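Local coordinates for protein butyryl-CoA dehydrogenase (Marinomonas mediterranea, PDB 6CXT) that belongs to the acyl-CoA dehydrogenase family of flavoproteins and binds flavin-adenine dinucleotide, at residues A141-G145 / D146-L150; N39-D43 / F44-G48; P50-E53 / K54-K57; C94-P97 / I98-H101. All blocks are in the same frame, centred on the assembly; numbering follows the deposited sequence.

Contact 1: residues A141-G145 / D146-L150; sequences AQKEG and DYYVL
Strands 140-144 and 147-158 form a beta hairpin with a two-residue turn, and its two arms face each other here. The turn from Glu144 to Tyr147 is type II'. Gly145 takes its first corner with phi 62° and psi -124°, a combination that suits glycine. Two hydrogen-bonded pairs hold the arms. Gln142 N donates to Val149 O at 2.8 Å, and Val149 N returns a bond to Gln142 O. Nearer the turn, Glu144 N reaches Tyr147 O at 2.8 Å. The return bond from Tyr147 N to Glu144 O is 3.0 Å and more bent, with the donor above the carbonyl plane. Ala141, Lys143, Tyr148 and Leu150 put their side chains on one face. Tyr148 has CG beside its backbone N (chi1 -81°), which carries the ring across to Lys143. There Lys143 CG lies over one face of the ring, and Lys143 NZ comes within 3.7 Å of Tyr148 OH, a near approach without a hydrogen bond. Next along this face, Ala141 CB packs on Leu150 CD1 at 3.8 Å. The other face holds Gln142, Glu144, Tyr147 and Val149. The Glu144 side chain crosses that of Val149 at a slant, with Glu144 OE1 3.6 Å from Val149 CG2. Strand 140-144 is the outermost strand of its antiparallel sheet within the chain, and strand 209-220 pairs with the far side of strand 147-158. Ala141 and Leu150 rest on Phe184 of strand 181-187, and Tyr148 meets the same ring edge-to-face. On the other face, Tyr147 meets His220 edge-to-face.

Contact 2: residues N39-D43 / F44-G48; sequences NALGD and FGYFG
Leu41 O is gripped by two backbone donors at the end of helix 35-44. Gly45 N and Tyr46 N each lie 3.1 Å from Leu41 O, and they come from opposite faces of its carbonyl plane. The Tyr46 bond is the straighter, with 152° at the hydrogen. One residue earlier, Phe44 N still makes a regular helical bond to Ala40 O. Gly45 N also makes a weak bond to Gly42 O. A water takes up Gly42 O as well: it donates to Gly42 O at 2.7 Å and accepts from Phe47 N, so it bridges the last turn to the chain beyond. The side chains fold back over the same turn. Tyr46 has CG anti to its N (chi1 -174°), and the side chain runs beside Leu41, pointing the same way. Tyr46 CB lies 4.0 Å from Leu41 CB. Phe47 brings its ring to the helix obliquely, with Phe47 CE2 3.4 Å from Gly42 N and Phe47 CZ near Leu41 CB. Helix 81-101 covers this side: Tyr46 OH bonds to Leu84 O, and the Phe47 ring meets His90 edge-to-face. Phe44 instead packs between helices 7-19 and 64-77. Gly45, with phi 113°, is the C-prime residue of a Schellman motif, which ends the helix here in the N-terminal domain of the acyl-CoA dehydrogenase family.

Contact 3: residues P50-E53 / K54-K57; sequences PIPE and KYAK
Glu53 runs along the turn to the backbone of Lys57. Its CB meets only the adjoining peptide at Lys54 N. CG is anti to the backbone N (chi1 -159°), which brings Glu53 CG to 3.6 Å from Lys57 O, with Ala56 O a little farther off. Beyond CG the chain is extended. Glu53 OE2 passes 3.6 Å from Lys57 O, but both are acceptors and no bond forms, so the contact is made by CG. The backbone is tied by Pro52 O. Tyr55 N donates to Pro52 O at 3.0 Å from above the carbonyl plane. Ala56 N adds only weak bonds, to Pro52 O and Glu53 O. Glu53 CA also makes a CH...O contact with Ala56 O at 3.4 Å. On the buried side, Ile51 CG2 meets Ala56 CB at 4.0 Å. Pro52 CB comes to the Tyr55 ring obliquely, while Lys54 CG sits over one face of that ring, 4.2 Å above its plane. Tyr55 OH hydrogen-bonds with Glu104 and Lys107, and Lys54 O accepts from His108 NE2, so helix 104-114 holds the turn from that side. Residues Pro52 to Tyr55 form a beta turn with helical, type III-like angles, in the loop between helices 35-44 and 64-77.

Contact 4: residues C94-P97 / I98-H101; sequences CSMP and ILEH
The last turns of helix 81-101 run from Cys94 to His101 on i to i+4 bonds, with a kink at Pro97, whose N has no bond to the turn before because proline has no N-H to give. Leu99 N to Ser95 O is nearly straight, 2.9 Å with 173° at the hydrogen. Glu100 N to Met96 O is 2.8 Å. The bond from His101 N to Pro97 O is weak. Met96 and Leu99 lie side by side and point the same way. Met96 folds at chi2 and chi3, which brings its CE to 3.9 Å from Leu99 CD2. This helix belongs to the all-helical N-terminal domain of the acyl-CoA dehydrogenase fold, and the Cys94 side chain lies about 7 Å from both bound FAD and FK4. Ile98 turns its CG1 branch back along the helix, so that Ile98 CG1 is 3.3 Å from Cys94 O. Glu100 CG lies 3.1 Å from Met96 O, and its carboxylate leads on to a weak bond from Trp241 NE1 of helix 231-245. The edge of the His101 ring faces Pro97 O, with His101 CD2 at 3.7 Å. Pro97 itself packs on Ile234 and Ser238.

In the fold
Contacts 2, 3 and 4 share the N-terminal domain, while contact 1 is a hairpin in the middle domain, its centre about 30 Å from that of the chain. Contact 4 is the most buried. Contact 3 touches it directly: Pro50 meets Met96, and Pro52 and Tyr55 pack on Leu99, so a loop lies against a helix end. Contact 2 adjoins contact 3 in sequence and leans on helix 81-101 too, which carries contact 4. The chemistry follows the place. Contact 1 relies on paired strand bonds with mostly exposed side chains, contact 2 on a helix end and a water, contact 3 on one sound turn bond backed by weak ones, and contact 4 on helical bonds.

Contact 1: residues A141-G145 / D146-L150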
ATOM      1  N   ALA B 141      44.163   7.206  -4.460  1.00 26.55           N
ATOM      2  CA  ALA B 141      44.976   7.679  -5.547  1.00 27.37           C
ATOM      3  C   ALA B 141      46.128   8.488  -4.921  1.00 31.78           C
ATOM      4  O   ALA B 141      45.862   9.451  -4.228  1.00 27.10           O
ATOM      5  CB  ALA B 141      44.178   8.533  -6.505  1.00 27.30           C
ATOM      6  N   GLN B 142      47.375   8.086  -5.177  1.00 32.82           N
ATOM      7  CA  GLN B 142      48.573   8.774  -4.640  1.00 34.71           C
ATOM      8  C   GLN B 142      49.272   9.561  -5.778  1.00 35.07           C
ATOM      9  O   GLN B 142      49.526   9.019  -6.871  1.00 30.83           O
ATOM     10  CB  GLN B 142      49.508   7.749  -4.007  1.00 40.97           C
ATOM     11  CG  GLN B 142      50.720   8.322  -3.270  1.00 53.39           C
ATOM     12  CD  GLN B 142      50.371   9.041  -1.957  1.00 62.05           C
ATOM     13  OE1 GLN B 142      49.572   9.993  -1.925  1.00 70.09           O
ATOM     14  NE2 GLN B 142      50.983   8.592  -0.870  1.00 62.98           N
ATOM     15  N   LYS B 143      49.498  10.856  -5.554  1.00 35.33           N
ATOM     16  CA  LYS B 143      50.216  11.713  -6.506  1.00 42.49           C
ATOM     17  C   LYS B 143      51.687  11.288  -6.497  1.00 42.75           C
ATOM     18  O   LYS B 143      52.242  11.009  -5.424  1.00 44.15           O
ATOM     19  CB  LYS B 143      50.128  13.174  -6.088  1.00 48.48           C
ATOM     20  CG  LYS B 143      50.458  14.154  -7.196  1.00 52.01           C
ATOM     21  CD  LYS B 143      50.124  15.576  -6.770  1.00 56.00           C
ATOM     22  CE  LYS B 143      50.468  16.605  -7.839  1.00 64.30           C
ATOM     23  NZ  LYS B 143      49.581  16.477  -9.041  1.00 61.86           N
ATOM     24  N   GLU B 144      52.268  11.165  -7.688  1.00 43.48           N
ATOM     25  CA  GLU B 144      53.707  10.909  -7.853  1.00 45.97           C
ATOM     26  C   GLU B 144      54.124  11.662  -9.077  1.00 44.35           C
ATOM     27  O   GLU B 144      53.904  11.219 -10.213  1.00 41.93           O
ATOM     28  CB  GLU B 144      54.008   9.421  -7.974  1.00 49.87           C
ATOM     29  CG  GLU B 144      54.398   8.831  -6.625  1.00 58.58           C
ATOM     30  CD  GLU B 144      54.197   7.326  -6.533  1.00 62.01           C
ATOM     31  OE1 GLU B 144      54.619   6.582  -7.450  1.00 64.76           O
ATOM     32  OE2 GLU B 144      53.624   6.881  -5.520  1.00 66.63           O
ATOM     33  N   GLY B 145      54.653  12.857  -8.845  1.00 40.63           N
ATOM     34  CA  GLY B 145      55.042  13.728  -9.945  1.00 38.67           C
ATOM     35  C   GLY B 145      53.851  14.088 -10.785  1.00 37.06           C
ATOM     36  O   GLY B 145      52.883  14.614 -10.263  1.00 39.22           O
ATOM     37  N   ASP B 146      53.933  13.813 -12.084  1.00 37.02           N
ATOM     38  CA  ASP B 146      52.850  14.110 -13.027  1.00 39.79           C
ATOM     39  C   ASP B 146      51.794  12.970 -13.140  1.00 34.52           C
ATOM     40  O   ASP B 146      51.019  12.941 -14.095  1.00 36.01           O
ATOM     41  CB  ASP B 146      53.428  14.354 -14.424  1.00 42.30           C
ATOM     42  CG  ASP B 146      53.939  15.787 -14.632  1.00 51.98           C
ATOM     43  OD1 ASP B 146      53.962  16.597 -13.678  1.00 52.41           O
ATOM     44  OD2 ASP B 146      54.320  16.085 -15.779  1.00 52.15           O
ATOM     45  N   TYR B 147      51.812  12.035 -12.205  1.00 35.58           N
ATOM     46  CA  TYR B 147      51.008  10.790 -12.339  1.00 37.30           C
ATOM     47  C   TYR B 147      50.304  10.523 -11.042  1.00 34.72           C
ATOM     48  O   TYR B 147      50.700  11.025  -9.983  1.00 33.59           O
ATOM     49  CB  TYR B 147      51.878   9.563 -12.721  1.00 33.16           C
ATOM     50  CG  TYR B 147      52.501   9.699 -14.073  1.00 39.67           C
ATOM     51  CD1 TYR B 147      53.740  10.392 -14.254  1.00 38.62           C
ATOM     52  CD2 TYR B 147      51.861   9.164 -15.199  1.00 37.19           C
ATOM     53  CE1 TYR B 147      54.286  10.547 -15.529  1.00 41.55           C
ATOM     54  CE2 TYR B 147      52.406   9.309 -16.470  1.00 43.07           C
ATOM     55  CZ  TYR B 147      53.615   9.997 -16.628  1.00 43.19           C
ATOM     56  OH  TYR B 147      54.102  10.094 -17.893  1.00 44.62           O
ATOM     57  N   TYR B 148      49.243   9.713 -11.120  1.00 33.44           N
ATOM     58  CA  TYR B 148      48.608   9.212  -9.922  1.00 30.80           C
ATOM     59  C   TYR B 148      48.668   7.732  -9.954  1.00 26.72           C
ATOM     60  O   TYR B 148      48.612   7.179 -11.020  1.00 29.80           O
ATOM     61  CB  TYR B 148      47.150   9.641  -9.891  1.00 33.22           C
ATOM     62  CG  TYR B 148      46.939  11.042  -9.416  1.00 31.30           C
ATOM     63  CD1 TYR B 148      46.825  11.321  -8.052  1.00 30.92           C
ATOM     64  CD2 TYR B 148      46.835  12.084 -10.332  1.00 33.75           C
ATOM     65  CE1 TYR B 148      46.610  12.626  -7.605  1.00 37.32           C
ATOM     66  CE2 TYR B 148      46.598  13.385  -9.908  1.00 35.13           C
ATOM     67  CZ  TYR B 148      46.498  13.654  -8.554  1.00 35.91           C
ATOM     68  OH  TYR B 148      46.283  14.961  -8.156  1.00 44.49           O
ATOM     69  N   VAL B 149      48.855   7.122  -8.796  1.00 25.86           N
ATOM     70  CA  VAL B 149      48.834   5.687  -8.667  1.00 28.61           C
ATOM     71  C   VAL B 149      47.522   5.330  -7.943  1.00 28.12           C
ATOM     72  O   VAL B 149      47.295   5.748  -6.780  1.00 31.81           O
ATOM     73  CB  VAL B 149      50.071   5.207  -7.885  1.00 29.02           C
ATOM     74  CG1 VAL B 149      50.072   3.706  -7.610  1.00 26.69           C
ATOM     75  CG2 VAL B 149      51.344   5.608  -8.666  1.00 28.51           C
ATOM     76  N   LEU B 150      46.720   4.489  -8.606  1.00 31.43           N
ATOM     77  CA  LEU B 150      45.369   4.125  -8.124  1.00 28.94           C
ATOM     78  C   LEU B 150      45.390   2.700  -7.631  1.00 27.77           C
ATOM     79  O   LEU B 150      45.959   1.795  -8.289  1.00 26.62           O
ATOM     80  CB  LEU B 150      44.344   4.305  -9.238  1.00 32.57           C
ATOM     81  CG  LEU B 150      43.654   5.666  -9.346  1.00 37.45           C
ATOM     82  CD1 LEU B 150      44.567   6.801  -9.839  1.00 35.91           C
ATOM     83  CD2 LEU B 150      42.418   5.555 -10.232  1.00 36.76           C
TER

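Contact 2: residues N39-D43 / F44-G48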
ATOM      1  N   ASN B  39      26.122  -0.939 -31.376  1.00 24.30           N
ATOM      2  CA  ASN B  39      26.583  -0.108 -32.501  1.00 25.04           C
ATOM      3  C   ASN B  39      25.408   0.507 -33.280  1.00 24.16           C
ATOM      4  O   ASN B  39      25.482   1.666 -33.692  1.00 25.88           O
ATOM      5  CB  ASN B  39      27.535  -0.905 -33.451  1.00 25.74           C
ATOM      6  CG  ASN B  39      28.830  -1.319 -32.758  1.00 26.40           C
ATOM      7  OD1 ASN B  39      29.250  -0.693 -31.787  1.00 25.90           O
ATOM      8  ND2 ASN B  39      29.458  -2.388 -33.249  1.00 25.54           N
ATOM      9  N   ALA B  40      24.305  -0.239 -33.405  1.00 24.60           N
ATOM     10  CA  ALA B  40      23.106   0.319 -34.033  1.00 23.07           C
ATOM     11  C   ALA B  40      22.540   1.518 -33.267  1.00 25.95           C
ATOM     12  O   ALA B  40      22.169   2.552 -33.870  1.00 23.82           O
ATOM     13  CB  ALA B  40      22.058  -0.745 -34.292  1.00 21.47           C
ATOM     14  N   LEU B  41      22.502   1.400 -31.936  1.00 23.24           N
ATOM     15  CA  LEU B  41      22.133   2.547 -31.097  1.00 25.18           C
ATOM     16  C   LEU B  41      23.123   3.714 -31.274  1.00 24.11           C
ATOM     17  O   LEU B  41      22.712   4.858 -31.309  1.00 25.78           O
ATOM     18  CB  LEU B  41      22.110   2.141 -29.596  1.00 22.62           C
ATOM     19  CG  LEU B  41      20.832   1.380 -29.206  1.00 24.31           C
ATOM     20  CD1 LEU B  41      21.054   0.589 -27.918  1.00 22.05           C
ATOM     21  CD2 LEU B  41      19.640   2.352 -29.071  1.00 23.91           C
ATOM     22  N   GLY B  42      24.418   3.398 -31.385  1.00 25.74           N
ATOM     23  CA  GLY B  42      25.452   4.382 -31.732  1.00 23.83           C
ATOM     24  C   GLY B  42      25.134   5.123 -33.018  1.00 26.27           C
ATOM     25  O   GLY B  42      25.114   6.361 -33.030  1.00 28.75           O
ATOM     26  N   ASP B  43      24.885   4.379 -34.089  1.00 26.17           N
ATOM     27  CA  ASP B  43      24.454   4.996 -35.358  1.00 28.24           C
ATOM     28  C   ASP B  43      23.155   5.802 -35.276  1.00 29.61           C
ATOM     29  O   ASP B  43      23.027   6.824 -35.908  1.00 30.37           O
ATOM     30  CB  ASP B  43      24.286   3.924 -36.430  1.00 29.81           C
ATOM     31  CG  ASP B  43      25.569   3.164 -36.689  1.00 35.46           C
ATOM     32  OD1 ASP B  43      26.641   3.629 -36.278  1.00 36.82           O
ATOM     33  OD2 ASP B  43      25.506   2.081 -37.286  1.00 40.24           O
ATOM     34  N   PHE B  44      22.179   5.337 -34.499  1.00 28.04           N
ATOM     35  CA  PHE B  44      20.961   6.112 -34.281  1.00 28.01           C
ATOM     36  C   PHE B  44      21.262   7.469 -33.622  1.00 28.16           C
ATOM     37  O   PHE B  44      20.565   8.432 -33.869  1.00 28.57           O
ATOM     38  CB  PHE B  44      19.932   5.272 -33.470  1.00 27.46           C
ATOM     39  CG  PHE B  44      18.734   6.043 -32.980  1.00 27.79           C
ATOM     40  CD1 PHE B  44      17.602   6.189 -33.788  1.00 29.15           C
ATOM     41  CD2 PHE B  44      18.737   6.621 -31.709  1.00 26.48           C
ATOM     42  CE1 PHE B  44      16.475   6.899 -33.330  1.00 28.26           C
ATOM     43  CE2 PHE B  44      17.621   7.348 -31.254  1.00 27.15           C
ATOM     44  CZ  PHE B  44      16.482   7.467 -32.071  1.00 28.37           C
ATOM     45  N   GLY B  45      22.284   7.529 -32.779  1.00 27.80           N
ATOM     46  CA  GLY B  45      22.667   8.757 -32.099  1.00 25.78           C
ATOM     47  C   GLY B  45      22.449   8.735 -30.592  1.00 25.42           C
ATOM     48  O   GLY B  45      22.605   9.770 -29.957  1.00 26.30           O
ATOM     49  N   TYR B  46      22.094   7.568 -30.019  1.00 27.32           N
ATOM     50  CA  TYR B  46      21.794   7.406 -28.538  1.00 23.72           C
ATOM     51  C   TYR B  46      22.900   7.915 -27.637  1.00 23.81           C
ATOM     52  O   TYR B  46      22.639   8.510 -26.590  1.00 24.07           O
ATOM     53  CB  TYR B  46      21.571   5.909 -28.239  1.00 23.29           C
ATOM     54  CG  TYR B  46      21.111   5.523 -26.834  1.00 22.30           C
ATOM     55  CD1 TYR B  46      20.099   6.242 -26.193  1.00 21.91           C
ATOM     56  CD2 TYR B  46      21.642   4.403 -26.173  1.00 23.85           C
ATOM     57  CE1 TYR B  46      19.648   5.871 -24.939  1.00 23.62           C
ATOM     58  CE2 TYR B  46      21.187   4.001 -24.890  1.00 22.94           C
ATOM     59  CZ  TYR B  46      20.205   4.753 -24.281  1.00 23.19           C
ATOM     60  OH  TYR B  46      19.714   4.429 -23.039  1.00 21.70           O
ATOM     61  N   PHE B  47      24.164   7.658 -28.003  1.00 24.63           N
ATOM     62  CA  PHE B  47      25.237   8.038 -27.094  1.00 25.32           C
ATOM     63  C   PHE B  47      25.675   9.473 -27.304  1.00 26.69           C
ATOM     64  O   PHE B  47      26.421  10.013 -26.495  1.00 29.40           O
ATOM     65  CB  PHE B  47      26.462   7.128 -27.252  1.00 26.20           C
ATOM     66  CG  PHE B  47      26.125   5.677 -27.259  1.00 25.35           C
ATOM     67  CD1 PHE B  47      25.516   5.082 -26.148  1.00 24.12           C
ATOM     68  CD2 PHE B  47      26.404   4.902 -28.367  1.00 25.72           C
ATOM     69  CE1 PHE B  47      25.206   3.756 -26.174  1.00 22.22           C
ATOM     70  CE2 PHE B  47      26.097   3.564 -28.379  1.00 26.24           C
ATOM     71  CZ  PHE B  47      25.475   2.996 -27.279  1.00 24.57           C
ATOM     72  N   GLY B  48      25.215  10.082 -28.385  1.00 25.18           N
ATOM     73  CA  GLY B  48      25.568  11.461 -28.656  1.00 27.43           C
ATOM     74  C   GLY B  48      24.487  12.467 -28.368  1.00 28.85           C
ATOM     75  O   GLY B  48      24.698  13.644 -28.610  1.00 29.94           O
TER
HETATM   76  O   HOH W   1      25.493   7.718 -30.684  1.00 25.35           O

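Contact 3: residues P50-E53 / K54-K57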
ATOM      1  N   PRO B  50      23.243  14.239 -25.792  1.00 23.17           N
ATOM      2  CA  PRO B  50      23.529  15.484 -25.107  1.00 27.80           C
ATOM      3  C   PRO B  50      24.965  16.023 -25.351  1.00 31.25           C
ATOM      4  O   PRO B  50      25.417  16.855 -24.572  1.00 31.16           O
ATOM      5  CB  PRO B  50      23.426  15.081 -23.632  1.00 26.75           C
ATOM      6  CG  PRO B  50      23.887  13.641 -23.608  1.00 27.37           C
ATOM      7  CD  PRO B  50      23.704  13.086 -25.001  1.00 24.02           C
ATOM      8  N   ILE B  51      25.687  15.488 -26.331  1.00 31.41           N
ATOM      9  CA  ILE B  51      27.103  15.912 -26.558  1.00 29.94           C
ATOM     10  C   ILE B  51      27.069  17.027 -27.620  1.00 28.92           C
ATOM     11  O   ILE B  51      26.455  16.855 -28.670  1.00 27.56           O
ATOM     12  CB  ILE B  51      28.050  14.743 -26.963  1.00 29.94           C
ATOM     13  CG1 ILE B  51      27.873  13.554 -26.006  1.00 31.57           C
ATOM     14  CG2 ILE B  51      29.525  15.181 -27.003  1.00 27.80           C
ATOM     15  CD1 ILE B  51      28.172  13.830 -24.547  1.00 26.77           C
ATOM     16  N   PRO B  52      27.673  18.191 -27.309  1.00 31.27           N
ATOM     17  CA  PRO B  52      27.803  19.287 -28.287  1.00 34.40           C
ATOM     18  C   PRO B  52      28.611  18.865 -29.516  1.00 34.62           C
ATOM     19  O   PRO B  52      29.591  18.110 -29.389  1.00 32.92           O
ATOM     20  CB  PRO B  52      28.569  20.355 -27.497  1.00 35.42           C
ATOM     21  CG  PRO B  52      28.281  20.062 -26.066  1.00 37.52           C
ATOM     22  CD  PRO B  52      28.273  18.558 -26.013  1.00 31.73           C
ATOM     23  N   GLU B  53      28.204  19.343 -30.685  1.00 39.24           N
ATOM     24  CA  GLU B  53      28.979  19.164 -31.922  1.00 45.99           C
ATOM     25  C   GLU B  53      30.461  19.569 -31.787  1.00 42.27           C
ATOM     26  O   GLU B  53      31.327  18.935 -32.376  1.00 45.10           O
ATOM     27  CB  GLU B  53      28.326  19.905 -33.086  1.00 51.06           C
ATOM     28  CG  GLU B  53      28.773  19.356 -34.433  1.00 61.60           C
ATOM     29  CD  GLU B  53      27.919  19.818 -35.599  1.00 69.51           C
ATOM     30  OE1 GLU B  53      26.797  20.336 -35.386  1.00 71.62           O
ATOM     31  OE2 GLU B  53      28.383  19.653 -36.747  1.00 74.55           O
ATOM     32  N   LYS B  54      30.734  20.604 -30.995  1.00 41.80           N
ATOM     33  CA  LYS B  54      32.096  21.046 -30.669  1.00 42.17           C
ATOM     34  C   LYS B  54      33.020  19.882 -30.279  1.00 42.92           C
ATOM     35  O   LYS B  54      34.243  19.921 -30.529  1.00 38.71           O
ATOM     36  CB  LYS B  54      32.031  22.059 -29.521  1.00 42.69           C
ATOM     37  CG  LYS B  54      33.311  22.838 -29.251  1.00 49.07           C
ATOM     38  CD  LYS B  54      33.244  23.544 -27.901  1.00 51.57           C
ATOM     39  CE  LYS B  54      34.314  24.623 -27.712  1.00 55.71           C
ATOM     40  NZ  LYS B  54      35.712  24.206 -28.027  1.00 60.31           N
ATOM     41  N   TYR B  55      32.446  18.848 -29.659  1.00 38.79           N
ATOM     42  CA  TYR B  55      33.264  17.728 -29.167  1.00 38.22           C
ATOM     43  C   TYR B  55      33.096  16.414 -29.887  1.00 37.95           C
ATOM     44  O   TYR B  55      33.920  15.541 -29.700  1.00 40.07           O
ATOM     45  CB  TYR B  55      33.131  17.531 -27.661  1.00 38.96           C
ATOM     46  CG  TYR B  55      33.547  18.731 -26.882  1.00 37.74           C
ATOM     47  CD1 TYR B  55      34.903  19.084 -26.748  1.00 39.14           C
ATOM     48  CD2 TYR B  55      32.586  19.543 -26.289  1.00 37.16           C
ATOM     49  CE1 TYR B  55      35.277  20.211 -26.017  1.00 37.87           C
ATOM     50  CE2 TYR B  55      32.942  20.659 -25.561  1.00 37.95           C
ATOM     51  CZ  TYR B  55      34.283  21.000 -25.441  1.00 40.41           C
ATOM     52  OH  TYR B  55      34.587  22.112 -24.695  1.00 40.31           O
ATOM     53  N   ALA B  56      32.059  16.279 -30.713  1.00 36.76           N
ATOM     54  CA  ALA B  56      31.828  15.049 -31.446  1.00 38.60           C
ATOM     55  C   ALA B  56      31.026  15.371 -32.674  1.00 41.22           C
ATOM     56  O   ALA B  56      29.979  16.025 -32.582  1.00 38.27           O
ATOM     57  CB  ALA B  56      31.075  14.048 -30.566  1.00 38.06           C
ATOM     58  N   LYS B  57      31.500  14.875 -33.818  1.00 46.64           N
ATOM     59  CA  LYS B  57      31.073  15.363 -35.128  1.00 49.88           C
ATOM     60  C   LYS B  57      29.572  15.239 -35.377  1.00 51.91           C
ATOM     61  O   LYS B  57      28.956  16.147 -35.966  1.00 53.62           O
ATOM     62  CB  LYS B  57      31.896  14.736 -36.273  1.00 52.71           C
ATOM     63  CG  LYS B  57      31.489  13.328 -36.663  1.00 60.46           C
ATOM     64  CD  LYS B  57      31.887  12.949 -38.084  1.00 67.25           C
ATOM     65  CE  LYS B  57      33.032  11.941 -38.093  1.00 69.68           C
ATOM     66  NZ  LYS B  57      32.850  10.966 -39.213  1.00 72.98           N
TER

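Contact 4: residues C94-P97 / I98-H101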
ATOM      1  N   CYS B  94      29.284   8.834 -17.365  1.00 20.54           N
ATOM      2  CA  CYS B  94      30.678   8.862 -17.853  1.00 22.44           C
ATOM      3  C   CYS B  94      30.915   9.999 -18.839  1.00 23.92           C
ATOM      4  O   CYS B  94      31.761  10.887 -18.543  1.00 27.29           O
ATOM      5  CB  CYS B  94      31.093   7.510 -18.446  1.00 21.25           C
ATOM      6  SG  CYS B  94      30.881   6.129 -17.289  1.00 23.17           S
ATOM      7  N   SER B  95      30.224   9.987 -19.984  1.00 21.24           N
ATOM      8  CA  SER B  95      30.366  11.075 -20.960  1.00 25.54           C
ATOM      9  C   SER B  95      30.029  12.453 -20.387  1.00 30.09           C
ATOM     10  O   SER B  95      30.727  13.423 -20.682  1.00 24.89           O
ATOM     11  CB  SER B  95      29.573  10.853 -22.249  1.00 24.33           C
ATOM     12  OG  SER B  95      29.901   9.587 -22.812  1.00 25.90           O
ATOM     13  N   MET B  96      28.981  12.560 -19.565  1.00 25.39           N
ATOM     14  CA  MET B  96      28.646  13.882 -19.033  1.00 26.85           C
ATOM     15  C   MET B  96      29.678  14.476 -18.029  1.00 27.97           C
ATOM     16  O   MET B  96      30.043  15.651 -18.169  1.00 29.61           O
ATOM     17  CB  MET B  96      27.187  13.916 -18.495  1.00 27.15           C
ATOM     18  CG  MET B  96      26.155  13.695 -19.592  1.00 26.80           C
ATOM     19  SD  MET B  96      26.259  14.774 -21.051  1.00 32.70           S
ATOM     20  CE  MET B  96      25.856  16.344 -20.282  1.00 32.02           C
ATOM     21  N   PRO B  97      30.181  13.698 -17.048  1.00 27.72           N
ATOM     22  CA  PRO B  97      31.213  14.304 -16.226  1.00 28.95           C
ATOM     23  C   PRO B  97      32.501  14.646 -17.011  1.00 32.29           C
ATOM     24  O   PRO B  97      33.221  15.584 -16.630  1.00 29.74           O
ATOM     25  CB  PRO B  97      31.557  13.255 -15.187  1.00 30.27           C
ATOM     26  CG  PRO B  97      30.676  12.113 -15.443  1.00 32.34           C
ATOM     27  CD  PRO B  97      29.657  12.453 -16.454  1.00 31.12           C
ATOM     28  N   ILE B  98      32.780  13.880 -18.060  1.00 30.73           N
ATOM     29  CA  ILE B  98      33.910  14.174 -18.925  1.00 29.61           C
ATOM     30  C   ILE B  98      33.654  15.514 -19.593  1.00 31.07           C
ATOM     31  O   ILE B  98      34.536  16.383 -19.551  1.00 31.24           O
ATOM     32  CB  ILE B  98      34.163  13.055 -19.960  1.00 27.61           C
ATOM     33  CG1 ILE B  98      34.802  11.874 -19.231  1.00 25.43           C
ATOM     34  CG2 ILE B  98      35.045  13.545 -21.143  1.00 25.43           C
ATOM     35  CD1 ILE B  98      34.789  10.571 -20.027  1.00 26.51           C
ATOM     36  N   LEU B  99      32.484  15.651 -20.236  1.00 28.29           N
ATOM     37  CA  LEU B  99      32.053  16.904 -20.828  1.00 29.71           C
ATOM     38  C   LEU B  99      32.118  18.070 -19.830  1.00 32.64           C
ATOM     39  O   LEU B  99      32.641  19.135 -20.176  1.00 36.84           O
ATOM     40  CB  LEU B  99      30.658  16.809 -21.465  1.00 26.71           C
ATOM     41  CG  LEU B  99      30.089  18.065 -22.143  1.00 30.34           C
ATOM     42  CD1 LEU B  99      30.918  18.468 -23.384  1.00 30.63           C
ATOM     43  CD2 LEU B  99      28.648  17.843 -22.559  1.00 29.75           C
ATOM     44  N   GLU B 100      31.650  17.872 -18.601  1.00 31.00           N
ATOM     45  CA  GLU B 100      31.555  18.968 -17.636  1.00 33.18           C
ATOM     46  C   GLU B 100      32.821  19.325 -16.875  1.00 33.07           C
ATOM     47  O   GLU B 100      32.934  20.450 -16.387  1.00 34.38           O
ATOM     48  CB  GLU B 100      30.388  18.737 -16.664  1.00 34.01           C
ATOM     49  CG  GLU B 100      29.096  18.555 -17.451  1.00 38.56           C
ATOM     50  CD  GLU B 100      27.864  18.534 -16.584  1.00 37.52           C
ATOM     51  OE1 GLU B 100      27.910  18.035 -15.431  1.00 37.28           O
ATOM     52  OE2 GLU B 100      26.853  19.045 -17.097  1.00 39.50           O
ATOM     53  N   HIS B 101      33.757  18.390 -16.763  1.00 31.16           N
ATOM     54  CA  HIS B 101      34.910  18.529 -15.856  1.00 32.63           C
ATOM     55  C   HIS B 101      36.238  18.089 -16.415  1.00 34.09           C
ATOM     56  O   HIS B 101      37.252  18.157 -15.706  1.00 36.83           O
ATOM     57  CB  HIS B 101      34.678  17.774 -14.568  1.00 33.49           C
ATOM     58  CG  HIS B 101      33.470  18.242 -13.832  1.00 39.83           C
ATOM     59  ND1 HIS B 101      33.458  19.398 -13.077  1.00 40.12           N
ATOM     60  CD2 HIS B 101      32.210  17.743 -13.786  1.00 39.33           C
ATOM     61  CE1 HIS B 101      32.247  19.578 -12.582  1.00 41.66           C
ATOM     62  NE2 HIS B 101      31.474  18.584 -12.993  1.00 41.88           N
TER